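Local coordinates for protein TRAS1 ORF2p (Bombyx mori, PDB 1WDU) that is the N-terminal endonuclease domain of a telomere-specific non-LTR retrotransposon protein and probably nicks target DNA for insertion of the element, at residues A[120-126]-A[150-156]; A[137-141]-A[177-183]; A[65-71]-A[84-90]; A[161-165]-A[206-210]; A[91-95]-A[108-112]. The protein carries 1 engineered substitution. Numbering follows the deposited sequence.

Overall arrangement
Along the chain, interaction 3 comes first and closes the hairpin of strands 69-72 and 83-87, at the edge of the six-stranded sheet. Interaction 5 follows in series and closes the hairpin of strands 93-96 and 105-111 in the other sheet. The two touch through Phe71 on Val94 and Val108. Interaction 1 then pairs strands 116-123 and 149-154, the core of the second sheet, and Ser121 reaches Ala84 of interaction 3. Interaction 2 crosses it along the chain, because helix 131-142 lies between those strands and packs on helix 169-181. Interaction 4 also crosses interaction 2. It ties loop 161-165 to strand 204-212, next to strand 149-154.

Interaction 1 (A[120-126]-A[150-156]); sequences VSYYFEP and IFGGDAN. With PO4 (phosphate ion), chain C.
This is a buried parallel pairing of strands 116-123 and 149-154, the two strands of a beta-alpha-beta unit connected by helix 131-142, in the domain core. The axes lie 4.7 Å apart at 26°. Val120 to Tyr123 pair in order with Phe151 to Asp154. The ladder runs Val120 N to Ile150 O (2.9 Å), Gly152 N to Val120 O (2.9 Å), Tyr122 N to Gly152 O (3.0 Å), Asp154 N to Tyr122 O (3.2 Å) and Phe124 N to Asp154 O (3.0 Å). Gly153 CA lies 3.5 Å from the Tyr122 (chi1 p) ring centroid, a CH-pi contact over the face. Phe124 (m) packs CD1 on Ala155 CB at 4.0 Å. Asn156 N bonds Asp154 OD1 at 2.9 Å, an Asx turn. Tyr123 (t) gives its OH to O3 of a phosphate, probably from the crystallisation medium, at 2.7 Å; His234 binds the same ion. Asp154 OD2 lies 3.0 Å from phosphate O3. This anion-binding strand end is consistent with the phosphate-handling active site of DNase I-like nucleases.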
# COMPACT_ATOMS: atom_id res chain seq x y z
N VAL A 120 1.19 6.26 0.87
CA VAL A 120 2.00 5.56 1.83
C VAL A 120 1.92 4.05 1.66
O VAL A 120 0.84 3.50 1.44
CB VAL A 120 1.65 5.99 3.29
CG1 VAL A 120 0.23 6.44 3.36
CG2 VAL A 120 1.93 4.85 4.27
N SER A 121 3.08 3.41 1.70
CA SER A 121 3.17 1.97 1.59
C SER A 121 3.69 1.54 2.95
O SER A 121 4.68 2.08 3.45
CB SER A 121 4.14 1.54 0.48
OG SER A 121 4.19 0.13 0.37
N TYR A 122 3.03 0.55 3.55
CA TYR A 122 3.41 0.09 4.88
C TYR A 122 3.44 -1.43 5.01
O TYR A 122 2.84 -2.16 4.22
CB TYR A 122 2.43 0.64 5.91
CG TYR A 122 1.03 0.05 5.79
CD1 TYR A 122 0.03 0.70 5.06
CD2 TYR A 122 0.71 -1.16 6.41
CE1 TYR A 122 -1.25 0.17 4.96
CE2 TYR A 122 -0.57 -1.71 6.31
CZ TYR A 122 -1.54 -1.04 5.59
OH TYR A 122 -2.80 -1.60 5.51
N TYR A 123 4.14 -1.88 6.04
CA TYR A 123 4.26 -3.29 6.37
C TYR A 123 4.45 -3.44 7.89
O TYR A 123 5.39 -2.90 8.47
CB TYR A 123 5.44 -3.92 5.62
CG TYR A 123 5.68 -5.36 6.01
CD1 TYR A 123 6.65 -5.69 6.95
CD2 TYR A 123 4.89 -6.38 5.48
CE1 TYR A 123 6.83 -7.01 7.36
CE2 TYR A 123 5.06 -7.69 5.89
CZ TYR A 123 6.03 -8.00 6.83
OH TYR A 123 6.19 -9.30 7.23
N PHE A 124 3.54 -4.18 8.52
CA PHE A 124 3.58 -4.41 9.96
C PHE A 124 3.94 -5.88 10.21
O PHE A 124 3.21 -6.78 9.77
CB PHE A 124 2.21 -4.10 10.57
CG PHE A 124 1.70 -2.69 10.28
CD1 PHE A 124 0.34 -2.41 10.34
CD2 PHE A 124 2.59 -1.65 9.95
CE1 PHE A 124 -0.14 -1.13 10.08
CE2 PHE A 124 2.12 -0.37 9.69
CZ PHE A 124 0.74 -0.11 9.75
N GLU A 125 5.05 -6.13 10.90
CA GLU A 125 5.46 -7.51 11.20
C GLU A 125 4.30 -8.19 11.90
O GLU A 125 3.59 -7.57 12.69
CB GLU A 125 6.66 -7.54 12.15
CG GLU A 125 7.53 -6.31 12.13
CD GLU A 125 8.40 -6.26 10.91
OE1 GLU A 125 8.53 -7.32 10.25
OE2 GLU A 125 8.95 -5.17 10.64
N PRO A 126 4.11 -9.49 11.64
CA PRO A 126 3.02 -10.25 12.27
C PRO A 126 3.34 -10.59 13.72
O PRO A 126 2.44 -10.90 14.51
CB PRO A 126 2.93 -11.50 11.40
CG PRO A 126 4.38 -11.76 11.13
CD PRO A 126 4.90 -10.37 10.76
N ILE A 150 -3.73 8.27 1.10
CA ILE A 150 -4.01 6.90 0.66
C ILE A 150 -2.93 6.00 1.26
O ILE A 150 -1.74 6.25 1.08
CB ILE A 150 -3.95 6.72 -0.88
CG1 ILE A 150 -4.93 7.66 -1.59
CG2 ILE A 150 -4.30 5.28 -1.24
CD1 ILE A 150 -4.87 7.57 -3.12
N PHE A 151 -3.36 4.96 1.97
CA PHE A 151 -2.44 4.02 2.60
C PHE A 151 -2.67 2.66 2.02
O PHE A 151 -3.81 2.27 1.77
CB PHE A 151 -2.69 3.89 4.11
CG PHE A 151 -2.42 5.12 4.91
CD1 PHE A 151 -3.29 6.21 4.87
CD2 PHE A 151 -1.31 5.18 5.76
CE1 PHE A 151 -3.07 7.33 5.67
CE2 PHE A 151 -1.08 6.30 6.56
CZ PHE A 151 -1.96 7.38 6.51
N GLY A 152 -1.59 1.92 1.84
CA GLY A 152 -1.71 0.57 1.31
C GLY A 152 -0.58 -0.29 1.84
O GLY A 152 0.59 0.14 1.85
N GLY A 153 -0.91 -1.49 2.29
CA GLY A 153 0.11 -2.38 2.78
C GLY A 153 -0.42 -3.65 3.41
O GLY A 153 -1.60 -3.99 3.29
N ASP A 154 0.49 -4.36 4.08
CA ASP A 154 0.19 -5.59 4.76
C ASP A 154 0.14 -5.26 6.25
O ASP A 154 1.15 -4.92 6.85
CB ASP A 154 1.30 -6.62 4.49
CG ASP A 154 1.02 -7.97 5.13
OD1 ASP A 154 -0.00 -8.10 5.83
OD2 ASP A 154 1.84 -8.89 4.94
N ALA A 155 -1.04 -5.36 6.84
CA ALA A 155 -1.21 -5.07 8.26
C ALA A 155 -1.08 -6.31 9.13
O ALA A 155 -0.99 -6.20 10.36
CB ALA A 155 -2.57 -4.43 8.49
N ASN A 156 -1.06 -7.49 8.51
CA ASN A 156 -1.00 -8.74 9.26
C ASN A 156 -2.01 -8.62 10.41
O ASN A 156 -1.68 -8.87 11.57
CB ASN A 156 0.40 -8.97 9.84
CG ASN A 156 1.35 -9.60 8.84
OD1 ASN A 156 2.34 -8.99 8.44
ND2 ASN A 156 1.05 -10.82 8.44
P PO4 C . 4.65 -11.78 5.51
O1 PO4 C . 5.37 -12.67 6.59
O2 PO4 C . 3.77 -12.57 4.57
O3 PO4 C . 3.99 -10.56 6.17
O4 PO4 C . 5.80 -11.20 4.67

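Interaction 2 (A[137-141]-A[177-183]); sequences IKRVE and TLGELGL
The backbones of 137-141 and 177-181 are both helical, and the short axes run nearly parallel, at 15° and 10.9 Å apart. The nearest CA pair is Glu141 and Leu181, at 7.3 Å. Helix 169-181 ends here. Gly182 leaves helical angles with positive phi (72°), and Leu183 N bonds back to Leu178 O at 3.0 Å. Leu183 itself is extended.

The apolar part centres on Leu181 (chi1 m, chi2 t), which points toward the other helix. Its CD1 lies 3.7 Å from Ile137 CG2 and 4.0 Å from Glu141 CB. Ile137 (m, m) also meets Leu183 CD1 through CG2, at 4.1 Å. Thr177 CG2 is 4.3 Å from Lys138 CE, while its hydroxyl bonds Gln173 within its own helix.

The polar part is one salt bridge. Lys138 (m, t, t, t) stretches its chain across the gap, and NZ gives a hydrogen bond to Glu180 OE1 at 3.1 Å. Glu141 OE1 sits 3.3 Å from Leu181 O, but both are acceptors and no bond forms.

The two helices thus lie side by side, in the manner of an alpha layer of the four-layered alpha/beta sandwich. Helix 131-142 rests on the sheet: Ile137 and Val140 pack on Phe151 of strand 149-154, Ile137 also touches Phe124, and Val140 reaches Ile105 and Val107 of strand 105-111.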
# COMPACT_ATOMS: atom_id res chain seq x y z
N ILE A 137 1.01 5.89 11.88
CA ILE A 137 -0.11 6.24 11.01
C ILE A 137 -0.65 7.59 11.45
O ILE A 137 -0.92 8.45 10.63
CB ILE A 137 -1.25 5.19 11.06
CG1 ILE A 137 -0.73 3.83 10.56
CG2 ILE A 137 -2.46 5.66 10.23
CD1 ILE A 137 -0.07 3.89 9.20
N LYS A 138 -0.80 7.76 12.77
CA LYS A 138 -1.29 9.01 13.33
C LYS A 138 -0.36 10.16 12.95
O LYS A 138 -0.81 11.19 12.45
CB LYS A 138 -1.40 8.91 14.85
CG LYS A 138 -2.37 7.84 15.34
CD LYS A 138 -2.67 7.97 16.84
CE LYS A 138 -3.76 6.98 17.27
NZ LYS A 138 -4.11 7.07 18.72
N ARG A 139 0.93 9.97 13.20
CA ARG A 139 1.94 10.98 12.89
C ARG A 139 1.84 11.44 11.44
O ARG A 139 1.93 12.64 11.15
CB ARG A 139 3.34 10.43 13.18
CG ARG A 139 4.48 11.42 12.98
CD ARG A 139 5.69 11.01 13.82
NE ARG A 139 6.80 11.96 13.72
CZ ARG A 139 7.69 11.98 12.74
NH1 ARG A 139 7.63 11.08 11.76
NH2 ARG A 139 8.66 12.89 12.73
N VAL A 140 1.65 10.48 10.53
CA VAL A 140 1.54 10.81 9.10
C VAL A 140 0.27 11.61 8.85
O VAL A 140 0.28 12.60 8.14
CB VAL A 140 1.51 9.53 8.21
CG1 VAL A 140 1.16 9.90 6.78
CG2 VAL A 140 2.85 8.82 8.25
N GLU A 141 -0.83 11.18 9.47
CA GLU A 141 -2.12 11.85 9.29
C GLU A 141 -2.15 13.31 9.79
O GLU A 141 -2.62 14.20 9.07
CB GLU A 141 -3.21 11.03 9.99
CG GLU A 141 -4.60 11.12 9.37
CD GLU A 141 -5.38 12.34 9.81
OE1 GLU A 141 -6.51 12.54 9.32
OE2 GLU A 141 -4.86 13.11 10.65
N THR A 177 -7.98 2.92 15.23
CA THR A 177 -7.14 4.00 14.75
C THR A 177 -7.79 4.62 13.51
O THR A 177 -7.85 5.84 13.38
CB THR A 177 -5.73 3.48 14.42
OG1 THR A 177 -5.13 3.00 15.63
CG2 THR A 177 -4.87 4.58 13.83
N LEU A 178 -8.27 3.79 12.60
CA LEU A 178 -8.91 4.33 11.40
C LEU A 178 -10.07 5.24 11.79
O LEU A 178 -10.21 6.34 11.24
CB LEU A 178 -9.43 3.21 10.50
CG LEU A 178 -8.45 2.65 9.46
CD1 LEU A 178 -7.04 2.54 10.02
CD2 LEU A 178 -8.98 1.30 8.99
N GLY A 179 -10.87 4.78 12.75
CA GLY A 179 -12.01 5.56 13.21
C GLY A 179 -11.64 6.94 13.73
O GLY A 179 -12.33 7.92 13.45
N GLU A 180 -10.56 7.03 14.49
CA GLU A 180 -10.11 8.30 15.04
C GLU A 180 -9.61 9.25 13.96
O GLU A 180 -9.74 10.47 14.09
CB GLU A 180 -8.97 8.06 16.04
CG GLU A 180 -9.41 7.53 17.39
CD GLU A 180 -8.25 6.90 18.15
OE1 GLU A 180 -7.13 7.46 18.11
OE2 GLU A 180 -8.48 5.85 18.79
N LEU A 181 -9.05 8.70 12.90
CA LEU A 181 -8.51 9.51 11.82
C LEU A 181 -9.46 9.78 10.67
O LEU A 181 -9.14 10.54 9.76
CB LEU A 181 -7.23 8.87 11.29
CG LEU A 181 -6.21 8.43 12.35
CD1 LEU A 181 -4.96 7.91 11.67
CD2 LEU A 181 -5.87 9.60 13.27
N GLY A 182 -10.64 9.17 10.70
CA GLY A 182 -11.58 9.37 9.61
C GLY A 182 -11.13 8.65 8.34
O GLY A 182 -11.55 9.01 7.24
N LEU A 183 -10.29 7.63 8.50
CA LEU A 183 -9.80 6.86 7.36
C LEU A 183 -10.83 5.81 6.97
O LEU A 183 -11.42 5.14 7.82
CB LEU A 183 -8.45 6.20 7.72
CG LEU A 183 -7.34 7.22 8.04
CD1 LEU A 183 -6.07 6.51 8.48
CD2 LEU A 183 -7.07 8.07 6.80

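Interaction 3 (A[65-71]-A[84-90]); sequences FRGVRVF and AIAVFDH
Arg69, Phe71 and Val87 bury the largest areas here. Arg69 forms a hydrogen-bonded pair with Val87 (Arg69 N to Val87 O 3.1 Å, Val87 N to Arg69 O 2.8 Å). Its side chain (m, t, m) rises from the sheet on the face of Val87 and reaches across toward segment 84-90, with a weak hydrogen bond from Arg69 NH2 to Asp89 O (3.3 Å) and another to Leu92 O. Phe71 (m) pairs likewise with Ile85, by Phe71 N to Ile85 O (2.9 Å) and Ile85 N to Phe71 O (2.8 Å). The strands form an antiparallel beta hairpin (164°, axes 4.7 Å apart) at the edge of the six-stranded sheet. Val87 (t) CG2 is 3.9 Å from Phe71 CE1 on the same face. On the other face, Val70 and Ala86 are a non-hydrogen-bonded pair, and Val70 CG1 meets Ala84 CB at 4.2 Å. Past the strands, Val68 CG2 lies 3.4 Å from Phe88 CD2. Phe65 CE1 meets Phe88 CE2 at 3.6 Å, rim to rim, near Leu37 of helix 31-44.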
# COMPACT_ATOMS: atom_id res chain seq x y z
N PHE A 65 13.42 -2.80 -12.97
CA PHE A 65 12.96 -1.42 -12.95
C PHE A 65 14.03 -0.51 -13.56
O PHE A 65 15.04 -0.22 -12.93
CB PHE A 65 12.69 -0.98 -11.51
CG PHE A 65 11.68 -1.84 -10.80
CD1 PHE A 65 10.37 -1.89 -11.23
CD2 PHE A 65 12.06 -2.60 -9.70
CE1 PHE A 65 9.43 -2.69 -10.58
CE2 PHE A 65 11.13 -3.41 -9.04
CZ PHE A 65 9.81 -3.45 -9.48
N ARG A 66 13.79 -0.06 -14.79
CA ARG A 66 14.73 0.81 -15.49
C ARG A 66 14.52 2.29 -15.17
O ARG A 66 15.16 2.83 -14.27
CB ARG A 66 14.62 0.57 -16.99
N GLY A 67 13.63 2.94 -15.91
CA GLY A 67 13.36 4.35 -15.68
C GLY A 67 12.31 4.54 -14.60
O GLY A 67 11.51 5.48 -14.65
N VAL A 68 12.32 3.64 -13.63
CA VAL A 68 11.37 3.65 -12.53
C VAL A 68 11.98 4.22 -11.26
O VAL A 68 13.02 3.75 -10.80
CB VAL A 68 10.90 2.22 -12.22
CG1 VAL A 68 9.93 2.23 -11.05
CG2 VAL A 68 10.27 1.61 -13.46
N ARG A 69 11.32 5.21 -10.68
CA ARG A 69 11.84 5.80 -9.45
C ARG A 69 11.31 5.00 -8.26
O ARG A 69 10.10 4.75 -8.15
CB ARG A 69 11.44 7.27 -9.36
CG ARG A 69 11.96 8.08 -10.54
CD ARG A 69 11.95 9.58 -10.34
NE ARG A 69 10.65 10.23 -10.49
CZ ARG A 69 9.69 9.84 -11.33
NH1 ARG A 69 9.88 8.77 -12.09
NH2 ARG A 69 8.57 10.55 -11.43
N VAL A 70 12.21 4.57 -7.39
CA VAL A 70 11.82 3.80 -6.22
C VAL A 70 12.19 4.50 -4.93
O VAL A 70 13.32 4.93 -4.74
CB VAL A 70 12.46 2.40 -6.24
CG1 VAL A 70 11.99 1.59 -5.02
CG2 VAL A 70 12.08 1.67 -7.52
N PHE A 71 11.21 4.61 -4.04
CA PHE A 71 11.40 5.26 -2.75
C PHE A 71 11.20 4.20 -1.70
O PHE A 71 10.14 3.58 -1.63
CB PHE A 71 10.40 6.41 -2.60
CG PHE A 71 10.47 7.38 -3.73
CD1 PHE A 71 9.84 7.10 -4.94
CD2 PHE A 71 11.27 8.52 -3.63
CE1 PHE A 71 10.01 7.93 -6.04
CE2 PHE A 71 11.44 9.36 -4.73
CZ PHE A 71 10.82 9.07 -5.94
N ALA A 84 8.17 0.03 0.10
CA ALA A 84 8.66 0.92 -0.92
C ALA A 84 7.54 1.37 -1.84
O ALA A 84 6.48 0.75 -1.90
CB ALA A 84 9.75 0.25 -1.73
N ILE A 85 7.79 2.46 -2.54
CA ILE A 85 6.83 2.98 -3.48
C ILE A 85 7.52 3.17 -4.83
O ILE A 85 8.51 3.90 -4.94
CB ILE A 85 6.23 4.31 -2.97
CG1 ILE A 85 5.42 4.05 -1.70
CG2 ILE A 85 5.37 4.93 -4.06
CD1 ILE A 85 4.81 5.29 -1.05
N ALA A 86 7.01 2.48 -5.84
CA ALA A 86 7.58 2.58 -7.19
C ALA A 86 6.72 3.48 -8.06
O ALA A 86 5.50 3.32 -8.14
CB ALA A 86 7.69 1.20 -7.82
N VAL A 87 7.36 4.44 -8.71
CA VAL A 87 6.65 5.34 -9.60
C VAL A 87 7.11 5.03 -11.02
O VAL A 87 8.26 5.28 -11.38
CB VAL A 87 6.96 6.82 -9.26
CG1 VAL A 87 6.18 7.73 -10.19
CG2 VAL A 87 6.59 7.11 -7.80
N PHE A 88 6.21 4.46 -11.82
CA PHE A 88 6.53 4.11 -13.20
C PHE A 88 6.25 5.28 -14.15
O PHE A 88 6.80 5.34 -15.25
CB PHE A 88 5.73 2.88 -13.64
CG PHE A 88 5.92 1.69 -12.75
CD1 PHE A 88 5.10 1.50 -11.63
CD2 PHE A 88 6.96 0.79 -12.97
CE1 PHE A 88 5.31 0.43 -10.76
CE2 PHE A 88 7.18 -0.27 -12.10
CZ PHE A 88 6.36 -0.46 -10.99
N ASP A 89 5.39 6.20 -13.72
CA ASP A 89 5.07 7.36 -14.54
C ASP A 89 6.25 8.32 -14.48
O ASP A 89 6.51 8.94 -13.45
CB ASP A 89 3.79 8.02 -14.02
CG ASP A 89 3.34 9.19 -14.88
OD1 ASP A 89 2.12 9.40 -15.00
OD2 ASP A 89 4.21 9.90 -15.43
N HIS A 90 6.96 8.41 -15.60
CA HIS A 90 8.16 9.24 -15.73
C HIS A 90 7.99 10.74 -15.50
O HIS A 90 8.92 11.40 -15.01
CB HIS A 90 8.78 9.00 -17.12
CG HIS A 90 10.07 9.72 -17.35
ND1 HIS A 90 10.15 11.09 -17.47
CD2 HIS A 90 11.34 9.26 -17.48
CE1 HIS A 90 11.41 11.45 -17.67
NE2 HIS A 90 12.15 10.35 -17.68

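Interaction 4 (A[161-165]-A[206-210]); sequences WWGSK and RVDVT. Engineered in segment 161-165: Ser164 (natural residue Cys).
Segment 161-165 is an irregular loop between strand 149-154 and helix 169-181, whereas 208-210 is extended strand following a less regular Arg206 and Val207. No backbone ladder joins them. The nearest CA pairs are Ser164 with Arg206 at 5.0 Å and Trp162 with Val209 at 6.8 Å. Gly163 takes positive phi (75°). A CB there would clash with Arg206 NE, so the missing side chain leaves room for Arg206.

Arg206 (m, t, p) points toward the loop and gives NE to Trp162 O at 2.8 Å. A weaker bond runs from Arg206 NH2 to the same Trp162 O, at 3.3 Å. NH1 bonds Val191 O, so the guanidinium also ties in a further part of the chain. The contact holds this loop against strand 204-212, which pairs with strand 149-154 in the second sheet of the DNase I-like alpha/beta sandwich.

Trp162 (chi1 p, chi2 80°) lays an indole face on Val209 (t). Val209 CG2 is 3.6 Å from the five-membered ring centroid, 13° off the normal, a CH-pi contact. Leu174 and Met175 of helix 169-181 also touch this tryptophan. Ser164, an engineered replacement of cysteine, donates OG (chi1 m) to Arg206 O at 2.6 Å.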
# COMPACT_ATOMS: atom_id res chain seq x y z
N TRP A 161 -14.12 -6.03 8.30
CA TRP A 161 -14.30 -4.77 7.59
C TRP A 161 -13.51 -4.75 6.27
O TRP A 161 -13.79 -3.95 5.39
CB TRP A 161 -13.89 -3.58 8.46
CG TRP A 161 -14.92 -3.27 9.49
CD1 TRP A 161 -14.86 -3.54 10.83
CD2 TRP A 161 -16.19 -2.66 9.25
NE1 TRP A 161 -16.02 -3.14 11.44
CE2 TRP A 161 -16.86 -2.60 10.50
CE3 TRP A 161 -16.84 -2.16 8.11
CZ2 TRP A 161 -18.14 -2.05 10.63
CZ3 TRP A 161 -18.12 -1.62 8.25
CH2 TRP A 161 -18.75 -1.57 9.50
N TRP A 162 -12.51 -5.63 6.16
CA TRP A 162 -11.76 -5.75 4.92
C TRP A 162 -11.77 -7.21 4.44
O TRP A 162 -10.79 -7.71 3.89
CB TRP A 162 -10.33 -5.17 5.05
CG TRP A 162 -9.45 -5.70 6.14
CD1 TRP A 162 -8.74 -6.87 6.15
CD2 TRP A 162 -9.13 -5.04 7.38
NE1 TRP A 162 -7.99 -6.98 7.31
CE2 TRP A 162 -8.22 -5.86 8.08
CE3 TRP A 162 -9.52 -3.82 7.96
CZ2 TRP A 162 -7.69 -5.51 9.33
CZ3 TRP A 162 -9.00 -3.47 9.21
CH2 TRP A 162 -8.09 -4.32 9.87
N GLY A 163 -12.91 -7.86 4.67
CA GLY A 163 -13.15 -9.23 4.22
C GLY A 163 -12.51 -10.42 4.91
O GLY A 163 -12.64 -11.54 4.41
N SER A 164 -11.84 -10.20 6.03
CA SER A 164 -11.19 -11.29 6.75
C SER A 164 -12.21 -12.26 7.34
O SER A 164 -13.39 -11.93 7.50
CB SER A 164 -10.31 -10.72 7.87
OG SER A 164 -9.34 -9.83 7.34
N LYS A 165 -11.75 -13.47 7.66
CA LYS A 165 -12.62 -14.49 8.23
C LYS A 165 -13.23 -14.02 9.55
O LYS A 165 -14.36 -14.38 9.88
CB LYS A 165 -11.84 -15.78 8.49
CG LYS A 165 -12.65 -16.90 9.14
CD LYS A 165 -11.79 -18.14 9.40
CE LYS A 165 -12.61 -19.33 9.88
NZ LYS A 165 -13.30 -19.11 11.19
N ARG A 206 -6.98 -12.59 4.51
CA ARG A 206 -6.99 -11.24 3.97
C ARG A 206 -6.40 -10.35 5.05
O ARG A 206 -7.10 -9.94 5.98
CB ARG A 206 -8.42 -10.78 3.61
CG ARG A 206 -8.93 -11.29 2.26
CD ARG A 206 -10.42 -10.97 2.04
NE ARG A 206 -10.72 -9.55 1.84
CZ ARG A 206 -10.75 -8.95 0.65
NH1 ARG A 206 -10.50 -9.62 -0.47
NH2 ARG A 206 -11.05 -7.65 0.57
N VAL A 207 -5.10 -10.06 4.94
CA VAL A 207 -4.42 -9.23 5.92
C VAL A 207 -3.89 -7.93 5.32
O VAL A 207 -3.31 -7.10 6.03
CB VAL A 207 -3.26 -10.01 6.60
CG1 VAL A 207 -3.81 -11.18 7.39
CG2 VAL A 207 -2.27 -10.51 5.56
N ASP A 208 -4.11 -7.75 4.02
CA ASP A 208 -3.68 -6.54 3.33
C ASP A 208 -4.82 -5.52 3.31
O ASP A 208 -5.96 -5.85 2.96
CB ASP A 208 -3.24 -6.87 1.90
CG ASP A 208 -2.08 -7.84 1.85
OD1 ASP A 208 -2.33 -9.07 1.76
OD2 ASP A 208 -0.91 -7.38 1.92
N VAL A 209 -4.53 -4.28 3.68
CA VAL A 209 -5.57 -3.26 3.72
C VAL A 209 -5.17 -2.00 2.96
O VAL A 209 -3.98 -1.67 2.86
CB VAL A 209 -5.92 -2.84 5.19
CG1 VAL A 209 -7.33 -2.26 5.24
CG2 VAL A 209 -5.82 -4.04 6.13
N THR A 210 -6.17 -1.34 2.39
CA THR A 210 -6.00 -0.09 1.65
C THR A 210 -7.05 0.85 2.21
O THR A 210 -8.23 0.52 2.25
CB THR A 210 -6.28 -0.27 0.14
OG1 THR A 210 -5.50 -1.34 -0.38
CG2 THR A 210 -5.94 1.02 -0.61

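Interaction 5 (A[91-95]-A[108-112]); sequences DLDVI and VGIRT
Three backbone hydrogen bonds hold this pair. Ile95 and Gly109 exchange two, Ile95 N to Gly109 O and Gly109 N to Ile95 O, both 2.9 Å. Arg111 N gives the third to Asp93 O, also at 2.9 Å. Arg111 NH1 forms a salt bridge with Glu116 OE1. The strands are antiparallel, at 155° with axes 4.7 Å apart, and form a beta hairpin. Val94 and Ile110 make the non-hydrogen-bonded pair between, with CA atoms 4.7 Å apart. Ile110 CA also approaches Asp93 O at 3.2 Å. Gly109 leaves room for Ile95, since a CB there would clash with its CG2. On the face of Val94 and Ile110, Val94 CG1 (chi1 t) meets Val108 CG1 at 3.9 Å. Leu92 (t, p) folds in, with CD2 3.6 Å from Ile110 CG2 and CD1 3.5 Å from Thr112 CG2. Strand 93-96 ends the second sheet here, and strand 105-111 pairs on with 116-123. Val94 and Val108 pack on Phe71 of strand 69-72, in the other sheet.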
# COMPACT_ATOMS: atom_id res chain seq x y z
N ASP A 91 6.82 11.30 -15.82
CA ASP A 91 6.61 12.74 -15.67
C ASP A 91 5.89 13.18 -14.41
O ASP A 91 5.85 14.37 -14.10
CB ASP A 91 5.88 13.30 -16.89
CG ASP A 91 6.70 13.21 -18.16
OD1 ASP A 91 7.88 13.62 -18.14
OD2 ASP A 91 6.18 12.73 -19.18
N LEU A 92 5.30 12.24 -13.69
CA LEU A 92 4.59 12.56 -12.46
C LEU A 92 5.48 13.27 -11.44
O LEU A 92 6.59 12.83 -11.15
CB LEU A 92 4.04 11.27 -11.85
CG LEU A 92 3.15 11.39 -10.61
CD1 LEU A 92 1.99 12.34 -10.90
CD2 LEU A 92 2.64 10.01 -10.22
N ASP A 93 5.00 14.38 -10.90
CA ASP A 93 5.74 15.14 -9.90
C ASP A 93 5.74 14.37 -8.58
O ASP A 93 4.70 13.92 -8.11
CB ASP A 93 5.10 16.52 -9.69
CG ASP A 93 5.70 17.60 -10.59
OD1 ASP A 93 5.94 17.32 -11.78
OD2 ASP A 93 5.93 18.73 -10.10
N VAL A 94 6.92 14.22 -8.00
CA VAL A 94 7.06 13.48 -6.75
C VAL A 94 7.77 14.28 -5.66
O VAL A 94 8.68 15.07 -5.93
CB VAL A 94 7.85 12.17 -7.00
CG1 VAL A 94 8.23 11.52 -5.68
CG2 VAL A 94 7.00 11.21 -7.83
N ILE A 95 7.33 14.08 -4.42
CA ILE A 95 7.94 14.75 -3.29
C ILE A 95 8.15 13.75 -2.16
O ILE A 95 7.24 13.02 -1.79
CB ILE A 95 7.08 15.94 -2.79
CG1 ILE A 95 7.48 16.30 -1.36
CG2 ILE A 95 5.61 15.61 -2.90
CD1 ILE A 95 6.83 17.54 -0.85
N VAL A 108 5.20 9.18 0.31
CA VAL A 108 5.57 9.95 -0.87
C VAL A 108 4.38 10.68 -1.46
O VAL A 108 3.30 10.10 -1.60
CB VAL A 108 6.17 9.01 -1.94
CG1 VAL A 108 5.84 9.51 -3.33
CG2 VAL A 108 7.68 8.92 -1.75
N GLY A 109 4.58 11.95 -1.79
CA GLY A 109 3.51 12.73 -2.40
C GLY A 109 3.64 12.73 -3.91
O GLY A 109 4.75 12.65 -4.45
N ILE A 110 2.50 12.77 -4.61
CA ILE A 110 2.47 12.84 -6.07
C ILE A 110 1.60 14.05 -6.39
O ILE A 110 0.61 14.32 -5.71
CB ILE A 110 1.85 11.58 -6.74
CG1 ILE A 110 0.49 11.26 -6.12
CG2 ILE A 110 2.81 10.39 -6.63
CD1 ILE A 110 -0.17 10.04 -6.75
N ARG A 111 1.97 14.77 -7.44
CA ARG A 111 1.24 15.98 -7.79
C ARG A 111 1.00 16.13 -9.28
O ARG A 111 1.85 15.77 -10.10
CB ARG A 111 2.03 17.18 -7.25
CG ARG A 111 1.50 18.54 -7.63
CD ARG A 111 2.56 19.59 -7.34
NE ARG A 111 2.25 20.89 -7.92
CZ ARG A 111 1.31 21.72 -7.47
NH1 ARG A 111 0.58 21.38 -6.41
NH2 ARG A 111 1.09 22.88 -8.08
N THR A 112 -0.18 16.65 -9.62
CA THR A 112 -0.58 16.92 -11.00
C THR A 112 -1.45 18.18 -10.94
O THR A 112 -1.75 18.66 -9.84
CB THR A 112 -1.43 15.77 -11.62
OG1 THR A 112 -2.65 15.63 -10.88
CG2 THR A 112 -0.67 14.46 -11.59